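Local atomic coordinates of NOL1/NOP2/sun family protein (Enterococcus faecium, PDB entry 3M4X), a protein that probably methylates ribosomal RNA, joining a Rossmann-type methyltransferase domain to a PUA-like RNA-binding domain. Residues 47-56 with 429-437. Numbering follows the deposited sequence.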
# COMPACT_ATOMS: atom_id res chain seq x y z
N PRO A 47 -3.39 -16.54 5.10
CA PRO A 47 -3.65 -17.99 4.99
C PRO A 47 -4.64 -18.28 3.86
O PRO A 47 -5.75 -17.78 3.92
CB PRO A 47 -4.32 -18.34 6.33
CG PRO A 47 -3.95 -17.24 7.27
CD PRO A 47 -3.70 -16.00 6.44
N ALA A 48 -4.25 -19.09 2.88
CA ALA A 48 -5.14 -19.43 1.76
C ALA A 48 -5.74 -18.20 1.09
O ALA A 48 -6.93 -18.17 0.78
CB ALA A 48 -6.26 -20.36 2.23
N GLY A 49 -4.94 -17.17 0.89
CA GLY A 49 -5.46 -15.93 0.34
C GLY A 49 -6.23 -16.12 -0.95
O GLY A 49 -7.38 -15.69 -1.07
N LEU A 50 -5.61 -16.77 -1.92
CA LEU A 50 -6.24 -16.93 -3.22
C LEU A 50 -7.41 -17.90 -3.15
O LEU A 50 -8.48 -17.64 -3.71
CB LEU A 50 -5.22 -17.40 -4.26
CG LEU A 50 -5.75 -17.83 -5.63
CD1 LEU A 50 -6.40 -16.67 -6.46
CD2 LEU A 50 -4.60 -18.46 -6.41
N ASP A 51 -7.22 -19.03 -2.47
CA ASP A 51 -8.29 -20.02 -2.36
C ASP A 51 -9.54 -19.38 -1.77
O ASP A 51 -10.65 -19.62 -2.24
CB ASP A 51 -7.86 -21.22 -1.50
CG ASP A 51 -8.97 -22.26 -1.35
OD1 ASP A 51 -9.97 -22.19 -2.09
OD2 ASP A 51 -8.85 -23.15 -0.48
N MSE A 52 -9.35 -18.57 -0.73
CA MSE A 52 -10.49 -17.93 -0.09
C MSE A 52 -11.23 -16.97 -1.02
O MSE A 52 -12.44 -16.85 -0.96
CB MSE A 52 -10.04 -17.23 1.19
CG MSE A 52 -9.67 -18.20 2.33
SE MSE A 52 -11.16 -19.37 2.93
CE MSE A 52 -10.84 -20.92 1.79
N VAL A 53 -10.48 -16.28 -1.88
CA VAL A 53 -11.10 -15.39 -2.85
C VAL A 53 -11.84 -16.17 -3.95
O VAL A 53 -12.92 -15.77 -4.40
CB VAL A 53 -10.07 -14.43 -3.47
CG1 VAL A 53 -10.66 -13.73 -4.71
CG2 VAL A 53 -9.60 -13.42 -2.43
N GLN A 54 -11.26 -17.29 -4.38
CA GLN A 54 -11.86 -18.09 -5.43
C GLN A 54 -13.18 -18.68 -4.96
O GLN A 54 -14.15 -18.79 -5.72
CB GLN A 54 -10.90 -19.20 -5.87
CG GLN A 54 -9.79 -18.69 -6.83
CD GLN A 54 -8.69 -19.72 -7.05
OE1 GLN A 54 -8.53 -20.66 -6.27
NE2 GLN A 54 -7.94 -19.55 -8.12
N THR A 55 -13.22 -19.02 -3.68
CA THR A 55 -14.37 -19.66 -3.07
C THR A 55 -15.51 -18.68 -2.76
O THR A 55 -16.64 -18.90 -3.19
CB THR A 55 -13.95 -20.38 -1.81
OG1 THR A 55 -12.96 -21.35 -2.15
CG2 THR A 55 -15.15 -21.08 -1.17
N TYR A 56 -15.20 -17.59 -2.07
CA TYR A 56 -16.23 -16.67 -1.58
C TYR A 56 -16.48 -15.42 -2.43
O TYR A 56 -17.46 -14.70 -2.22
CB TYR A 56 -15.96 -16.31 -0.13
CG TYR A 56 -15.96 -17.56 0.71
CD1 TYR A 56 -14.78 -18.08 1.21
CD2 TYR A 56 -17.15 -18.27 0.94
CE1 TYR A 56 -14.76 -19.25 1.97
CE2 TYR A 56 -17.15 -19.45 1.69
CZ TYR A 56 -15.95 -19.93 2.20
OH TYR A 56 -15.92 -21.08 2.95
N VAL A 429 -12.02 -17.72 13.34
CA VAL A 429 -11.65 -18.10 11.98
C VAL A 429 -12.87 -18.52 11.17
O VAL A 429 -13.61 -19.43 11.57
CB VAL A 429 -10.60 -19.24 11.97
CG1 VAL A 429 -10.30 -19.69 10.54
CG2 VAL A 429 -9.31 -18.81 12.66
N LEU A 430 -13.09 -17.85 10.04
CA LEU A 430 -14.17 -18.17 9.12
C LEU A 430 -13.61 -19.01 7.98
O LEU A 430 -12.89 -18.50 7.12
CB LEU A 430 -14.81 -16.89 8.57
CG LEU A 430 -16.02 -16.93 7.64
CD1 LEU A 430 -17.19 -17.71 8.24
CD2 LEU A 430 -16.45 -15.50 7.33
N ASP A 431 -13.94 -20.29 7.98
CA ASP A 431 -13.36 -21.25 7.04
C ASP A 431 -11.86 -21.29 7.29
O ASP A 431 -11.40 -22.04 8.16
CB ASP A 431 -13.70 -20.90 5.59
CG ASP A 431 -13.31 -22.01 4.61
OD1 ASP A 431 -12.44 -22.85 4.92
OD2 ASP A 431 -13.90 -22.05 3.50
N LYS A 432 -11.11 -20.47 6.55
CA LYS A 432 -9.67 -20.37 6.78
C LYS A 432 -9.23 -18.93 7.04
O LYS A 432 -8.03 -18.64 7.15
CB LYS A 432 -8.90 -20.96 5.60
CG LYS A 432 -8.90 -22.49 5.55
CD LYS A 432 -8.01 -22.98 4.42
CE LYS A 432 -8.20 -24.47 4.20
NZ LYS A 432 -7.39 -24.98 3.06
N ILE A 433 -10.20 -18.04 7.16
CA ILE A 433 -9.93 -16.61 7.30
C ILE A 433 -9.95 -16.17 8.75
O ILE A 433 -11.00 -16.24 9.40
CB ILE A 433 -10.98 -15.78 6.58
CG1 ILE A 433 -11.14 -16.22 5.13
CG2 ILE A 433 -10.62 -14.30 6.66
CD1 ILE A 433 -12.37 -15.63 4.47
N PRO A 434 -8.80 -15.69 9.26
CA PRO A 434 -8.76 -15.10 10.60
C PRO A 434 -9.45 -13.74 10.57
O PRO A 434 -9.01 -12.85 9.83
CB PRO A 434 -7.25 -14.93 10.87
CG PRO A 434 -6.57 -15.88 9.93
CD PRO A 434 -7.46 -15.83 8.68
N VAL A 435 -10.51 -13.58 11.35
CA VAL A 435 -11.26 -12.34 11.27
C VAL A 435 -11.09 -11.43 12.47
O VAL A 435 -11.58 -10.30 12.47
CB VAL A 435 -12.75 -12.59 11.01
CG1 VAL A 435 -12.91 -13.41 9.75
CG2 VAL A 435 -13.39 -13.32 12.19
N GLY A 436 -10.38 -11.90 13.50
CA GLY A 436 -10.24 -11.13 14.73
C GLY A 436 -10.18 -11.97 16.00
O GLY A 436 -10.33 -13.18 15.95
N PHE A 437 -9.96 -11.31 17.14
CA PHE A 437 -9.99 -11.99 18.43
C PHE A 437 -11.36 -11.98 19.09
O PHE A 437 -12.07 -10.98 19.06
CB PHE A 437 -8.97 -11.38 19.41
CG PHE A 437 -7.59 -11.94 19.27
CD1 PHE A 437 -6.58 -11.18 18.70
CD2 PHE A 437 -7.30 -13.23 19.71
CE1 PHE A 437 -5.30 -11.70 18.58
CE2 PHE A 437 -6.04 -13.75 19.59
CZ PHE A 437 -5.03 -12.99 19.02
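Met52, a selenomethionine on helix 49-56, lies against the hairpin turn of residues 430-433. Its chain bends at chi2 (-61°), bringing Met52 SE to 3.8 Å from the backbone N of Lys432; a further bend at chi3 turns CE toward the carboxylate of Asp431. The Met52 and Ile433 side chains run antiparallel alongside one another, with Met52 CG 3.7 Å from Ile433 CG1. One turn along the helix, the Tyr56 hydroxyl donates to Asp431 OD2; the modelled OH to OD2 distance of 2.3 Å is very short, so the exact length is doubtful. OD2 sits at the edge of the ring, in its plane, and the carboxylate stands nearly upright to that plane, at 83°. From the turn, the extended Lys432 chain runs past Ala48, the N-cap residue of the helix, its CD 3.8 Å from Ala48 CB, and brings NZ to 4.2 Å from Asp51 OD2, beyond salt-bridge range. The Pro47 and Pro434 rings meet through their CG corners, 4.0 Å apart. The contact thus sets the type II' turn joining strands 426-430 and 433-441 of the PUA-like domain against a helix of the N-terminal domain, while Phe80 and Leu81 of helix 80-83 touch both Tyr56 and Ile433, and Tyr86 packs on Met52, Ile433 and Pro434.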